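Long-range contact in phospholipase C-beta (PLC-beta) (PDB 3QR0), which is a phospholipase C of the beta class, a multidomain protein with PH, EF-hand-like, TIM-barrel and C2 domains and a bound calcium ion: residues Tyr356-Leu369 with Val396-Ser408. Sequence-based numbering, arbitrary orientation.
Sequences YRQVLLTGCRCLEL and VVYAIAESAFKVS. With CA (calcium ion), chain B.
One face of the Y356 ring carries the CG1 methyl of V396, over its centre and 3.5 Å from the ring centroid, a CH-pi contact. The guanidinium of R365 has S408 CB over one face and A404 O at its edge. That of R357 carries A399 CB on one face and a water at its edge. Y356 and R357 link two neighbouring helices of the TIM-barrel X domain, whose segments 356-361 and 396-403 run 28° from parallel. R365 joins the turn before strand 366-372 to the turn after helix 393-403.

R365 grips A404 O end-on, with NH1 at 2.8 Å and NH2 at 3.0 Å. The two nitrogens reach this oxygen from opposite faces of its carbonyl plane. The R365 chain folds back at chi2 (-70°) and chi3 (87°), and NE also bonds to G363 O. G363, with positive phi, closes the last turn in a Schellman motif; V407 CG2 lies against its CA.

R357 NE makes a salt bridge to E402 OE1 at 2.9 Å, approaching from above the carboxylate plane. Its NH1 pairs with E354. I400 CD1 meets L369 CD2 tip to tip beside Y356. On the same strand E368 OE2 binds the calcium ion, together with N339, D370 and E417. Y356 OH donates to E368 O in the carbonyl plane, on a lone pair, 2.8 Å away.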
loop_
_atom_site.group_PDB
_atom_site.type_symbol
_atom_site.label_atom_id
_atom_site.label_comp_id
_atom_site.label_asym_id
_atom_site.label_seq_id
_atom_site.Cartn_x
_atom_site.Cartn_y
_atom_site.Cartn_z
ATOM N N TYR A 356 16.109 1.472 3.255
ATOM C CA TYR A 356 15.699 0.536 4.310
ATOM C C TYR A 356 14.601 1.113 5.194
ATOM O O TYR A 356 13.643 0.422 5.530
ATOM C CB TYR A 356 16.889 0.078 5.159
ATOM C CG TYR A 356 17.726 -0.967 4.466
ATOM C CD1 TYR A 356 17.436 -2.327 4.598
ATOM C CD2 TYR A 356 18.794 -0.597 3.657
ATOM C CE1 TYR A 356 18.199 -3.287 3.944
ATOM C CE2 TYR A 356 19.563 -1.547 3.006
ATOM C CZ TYR A 356 19.263 -2.883 3.146
ATOM O OH TYR A 356 20.038 -3.808 2.486
ATOM N N ARG A 357 14.733 2.386 5.559
ATOM C CA ARG A 357 13.701 3.054 6.336
ATOM C C ARG A 357 12.417 3.099 5.507
ATOM O O ARG A 357 11.352 2.749 5.995
ATOM C CB ARG A 357 14.137 4.471 6.731
ATOM C CG ARG A 357 15.390 4.528 7.578
ATOM C CD ARG A 357 15.650 5.924 8.135
ATOM N NE ARG A 357 16.940 5.981 8.821
ATOM C CZ ARG A 357 18.114 6.297 8.262
ATOM N NH1 ARG A 357 18.212 6.633 6.982
ATOM N NH2 ARG A 357 19.208 6.294 9.008
ATOM N N GLN A 358 12.524 3.493 4.236
ATOM C CA GLN A 358 11.330 3.640 3.397
ATOM C C GLN A 358 10.594 2.323 3.183
ATOM O O GLN A 358 9.362 2.292 3.214
ATOM C CB GLN A 358 11.666 4.283 2.046
ATOM C CG GLN A 358 12.104 5.737 2.145
ATOM C CD GLN A 358 11.082 6.623 2.828
ATOM O OE1 GLN A 358 9.884 6.531 2.555
ATOM N NE2 GLN A 358 11.552 7.496 3.717
ATOM N N VAL A 359 11.337 1.241 2.966
ATOM C CA VAL A 359 10.718 -0.072 2.758
ATOM C C VAL A 359 9.992 -0.554 4.019
ATOM O O VAL A 359 8.863 -1.062 3.940
ATOM C CB VAL A 359 11.756 -1.108 2.256
ATOM C CG1 VAL A 359 11.193 -2.521 2.304
ATOM C CG2 VAL A 359 12.189 -0.751 0.834
ATOM N N LEU A 360 10.613 -0.353 5.183
ATOM C CA LEU A 360 9.994 -0.726 6.459
ATOM C C LEU A 360 8.741 0.106 6.755
ATOM O O LEU A 360 7.805 -0.373 7.398
ATOM C CB LEU A 360 11.007 -0.609 7.605
ATOM C CG LEU A 360 12.060 -1.725 7.641
ATOM C CD1 LEU A 360 13.249 -1.338 8.503
ATOM C CD2 LEU A 360 11.439 -3.033 8.132
ATOM N N LEU A 361 8.715 1.334 6.250
ATOM C CA LEU A 361 7.588 2.240 6.464
ATOM C C LEU A 361 6.344 1.876 5.663
ATOM O O LEU A 361 5.230 2.252 6.045
ATOM C CB LEU A 361 8.002 3.682 6.172
ATOM C CG LEU A 361 8.938 4.256 7.234
ATOM C CD1 LEU A 361 9.606 5.527 6.711
ATOM C CD2 LEU A 361 8.193 4.518 8.538
ATOM N N THR A 362 6.520 1.124 4.576
ATOM C CA THR A 362 5.378 0.551 3.853
ATOM C C THR A 362 4.741 -0.619 4.610
ATOM O O THR A 362 3.674 -1.102 4.228
ATOM C CB THR A 362 5.787 -0.004 2.481
ATOM O OG1 THR A 362 6.567 -1.193 2.659
ATOM C CG2 THR A 362 6.580 1.032 1.672
ATOM N N GLY A 363 5.409 -1.086 5.662
ATOM C CA GLY A 363 4.977 -2.265 6.401
ATOM C C GLY A 363 5.679 -3.541 5.956
ATOM O O GLY A 363 5.429 -4.607 6.517
ATOM N N CYS A 364 6.549 -3.450 4.952
ATOM C CA CYS A 364 7.390 -4.585 4.562
ATOM C C CYS A 364 8.090 -5.176 5.788
ATOM O O CYS A 364 8.590 -4.426 6.633
ATOM C CB CYS A 364 8.435 -4.153 3.539
ATOM S SG CYS A 364 9.323 -5.518 2.792
ATOM N N ARG A 365 8.112 -6.505 5.887
ATOM C CA ARG A 365 8.666 -7.196 7.066
ATOM C C ARG A 365 9.958 -7.969 6.797
ATOM O O ARG A 365 10.678 -8.308 7.735
ATOM C CB ARG A 365 7.635 -8.166 7.662
ATOM C CG ARG A 365 6.327 -7.517 8.132
ATOM C CD ARG A 365 6.516 -6.650 9.380
ATOM N NE ARG A 365 6.906 -5.297 9.016
ATOM C CZ ARG A 365 7.421 -4.387 9.835
ATOM N NH1 ARG A 365 7.626 -4.642 11.124
ATOM N NH2 ARG A 365 7.734 -3.196 9.345
ATOM N N CYS A 366 10.247 -8.275 5.539
ATOM C CA CYS A 366 11.401 -9.102 5.211
ATOM C C CYS A 366 12.298 -8.355 4.237
ATOM O O CYS A 366 11.855 -7.946 3.160
ATOM C CB CYS A 366 10.966 -10.445 4.625
ATOM S SG CYS A 366 12.349 -11.592 4.258
ATOM N N LEU A 367 13.551 -8.179 4.638
ATOM C CA LEU A 367 14.514 -7.364 3.913
ATOM C C LEU A 367 15.728 -8.196 3.567
ATOM O O LEU A 367 15.966 -9.246 4.177
ATOM C CB LEU A 367 14.974 -6.188 4.777
ATOM C CG LEU A 367 13.924 -5.436 5.586
ATOM C CD1 LEU A 367 14.615 -4.440 6.516
ATOM C CD2 LEU A 367 12.926 -4.736 4.684
ATOM N N GLU A 368 16.510 -7.715 2.607
ATOM C CA GLU A 368 17.735 -8.389 2.219
ATOM C C GLU A 368 18.953 -7.485 2.390
ATOM O O GLU A 368 18.917 -6.301 2.043
ATOM C CB GLU A 368 17.634 -8.864 0.778
ATOM C CG GLU A 368 18.812 -9.720 0.326
ATOM C CD GLU A 368 18.563 -10.392 -1.002
ATOM O OE1 GLU A 368 17.506 -10.124 -1.609
ATOM O OE2 GLU A 368 19.424 -11.179 -1.453
ATOM N N LEU A 369 20.018 -8.062 2.932
ATOM C CA LEU A 369 21.288 -7.382 3.128
ATOM C C LEU A 369 22.376 -8.257 2.509
ATOM O O LEU A 369 22.638 -9.363 2.996
ATOM C CB LEU A 369 21.569 -7.167 4.623
ATOM C CG LEU A 369 20.678 -6.221 5.452
ATOM C CD1 LEU A 369 19.254 -6.752 5.648
ATOM C CD2 LEU A 369 21.311 -5.959 6.819
ATOM N N VAL A 396 23.196 0.739 7.797
ATOM C CA VAL A 396 21.950 0.046 7.455
ATOM C C VAL A 396 21.237 -0.512 8.703
ATOM O O VAL A 396 20.030 -0.301 8.879
ATOM C CB VAL A 396 22.183 -1.077 6.409
ATOM C CG1 VAL A 396 20.957 -1.960 6.282
ATOM C CG2 VAL A 396 22.552 -0.477 5.053
ATOM N N VAL A 397 21.961 -1.208 9.575
ATOM C CA VAL A 397 21.302 -1.823 10.742
ATOM C C VAL A 397 20.759 -0.798 11.741
ATOM O O VAL A 397 19.717 -1.022 12.355
ATOM C CB VAL A 397 22.167 -2.896 11.456
ATOM C CG1 VAL A 397 22.298 -4.149 10.571
ATOM C CG2 VAL A 397 23.526 -2.349 11.849
ATOM N N TYR A 398 21.442 0.331 11.893
ATOM C CA TYR A 398 20.902 1.434 12.697
ATOM C C TYR A 398 19.659 2.055 12.038
ATOM O O TYR A 398 18.745 2.497 12.736
ATOM C CB TYR A 398 21.983 2.484 12.988
ATOM C CG TYR A 398 22.838 2.102 14.172
ATOM C CD1 TYR A 398 22.423 2.396 15.469
ATOM C CD2 TYR A 398 24.035 1.416 14.007
ATOM C CE1 TYR A 398 23.190 2.040 16.569
ATOM C CE2 TYR A 398 24.814 1.049 15.104
ATOM C CZ TYR A 398 24.385 1.367 16.382
ATOM O OH TYR A 398 25.138 1.011 17.472
ATOM N N ALA A 399 19.620 2.061 10.706
ATOM C CA ALA A 399 18.429 2.481 9.952
ATOM C C ALA A 399 17.265 1.517 10.180
ATOM O O ALA A 399 16.133 1.938 10.457
ATOM C CB ALA A 399 18.746 2.569 8.457
ATOM N N ILE A 400 17.550 0.223 10.073
ATOM C CA ILE A 400 16.551 -0.808 10.334
ATOM C C ILE A 400 16.017 -0.700 11.768
ATOM O O ILE A 400 14.805 -0.760 11.996
ATOM C CB ILE A 400 17.115 -2.233 10.072
ATOM C CG1 ILE A 400 17.372 -2.433 8.571
ATOM C CG2 ILE A 400 16.140 -3.297 10.571
ATOM C CD1 ILE A 400 18.197 -3.657 8.226
ATOM N N ALA A 401 16.925 -0.518 12.725
ATOM C CA ALA A 401 16.548 -0.414 14.133
ATOM C C ALA A 401 15.610 0.774 14.380
ATOM O O ALA A 401 14.691 0.678 15.189
ATOM C CB ALA A 401 17.797 -0.317 15.017
ATOM N N GLU A 402 15.830 1.878 13.671
ATOM C CA GLU A 402 14.962 3.051 13.776
ATOM C C GLU A 402 13.535 2.798 13.270
ATOM O O GLU A 402 12.560 3.153 13.937
ATOM C CB GLU A 402 15.568 4.236 13.004
ATOM C CG GLU A 402 14.735 5.513 13.066
ATOM C CD GLU A 402 15.186 6.591 12.098
ATOM O OE1 GLU A 402 16.324 6.525 11.575
ATOM O OE2 GLU A 402 14.383 7.523 11.872
ATOM N N SER A 403 13.413 2.197 12.092
ATOM C CA SER A 403 12.147 2.190 11.355
ATOM C C SER A 403 11.364 0.880 11.443
ATOM O O SER A 403 10.193 0.838 11.075
ATOM C CB SER A 403 12.416 2.529 9.887
ATOM O OG SER A 403 13.087 3.776 9.782
ATOM N N ALA A 404 12.000 -0.174 11.950
ATOM C CA ALA A 404 11.446 -1.534 11.905
ATOM C C ALA A 404 10.003 -1.655 12.385
ATOM O O ALA A 404 9.206 -2.362 11.774
ATOM C CB ALA A 404 12.332 -2.486 12.703
ATOM N N PHE A 405 9.672 -0.970 13.477
ATOM C CA PHE A 405 8.365 -1.122 14.095
ATOM C C PHE A 405 7.562 0.173 14.224
ATOM O O PHE A 405 6.684 0.275 15.082
ATOM C CB PHE A 405 8.527 -1.833 15.444
ATOM C CG PHE A 405 9.290 -3.123 15.336
ATOM C CD1 PHE A 405 8.730 -4.215 14.685
ATOM C CD2 PHE A 405 10.586 -3.229 15.820
ATOM C CE1 PHE A 405 9.436 -5.405 14.551
ATOM C CE2 PHE A 405 11.298 -4.413 15.692
ATOM C CZ PHE A 405 10.724 -5.504 15.059
ATOM N N LYS A 406 7.835 1.142 13.351
ATOM C CA LYS A 406 7.085 2.401 13.348
ATOM C C LYS A 406 5.658 2.243 12.824
ATOM O O LYS A 406 4.757 2.935 13.300
ATOM C CB LYS A 406 7.812 3.502 12.549
ATOM C CG LYS A 406 8.961 4.138 13.301
ATOM C CD LYS A 406 9.501 5.409 12.612
ATOM C CE LYS A 406 8.809 6.677 13.117
ATOM N NZ LYS A 406 9.481 7.926 12.623
ATOM N N VAL A 407 5.448 1.354 11.850
ATOM C CA VAL A 407 4.112 1.166 11.271
ATOM C C VAL A 407 3.494 -0.194 11.570
ATOM O O VAL A 407 2.282 -0.342 11.476
ATOM C CB VAL A 407 4.086 1.401 9.736
ATOM C CG1 VAL A 407 4.806 2.698 9.387
ATOM C CG2 VAL A 407 4.677 0.206 8.987
ATOM N N SER A 408 4.322 -1.173 11.930
ATOM C CA SER A 408 3.852 -2.507 12.299
ATOM C C SER A 408 4.608 -3.013 13.517
ATOM O O SER A 408 5.818 -2.836 13.608
ATOM C CB SER A 408 4.069 -3.478 11.135
ATOM O OG SER A 408 3.791 -4.817 11.516
HETATM CA CA CA B . 21.114 -10.538 -2.985
HETATM O O HOH W 1 18.703 5.416 11.926
HETATM O O HOH W 2 7.670 0.355 10.072
HETATM O O HOH W 3 22.038 -10.603 -5.263
HETATM O O HOH W 4 19.622 -11.654 -4.554
#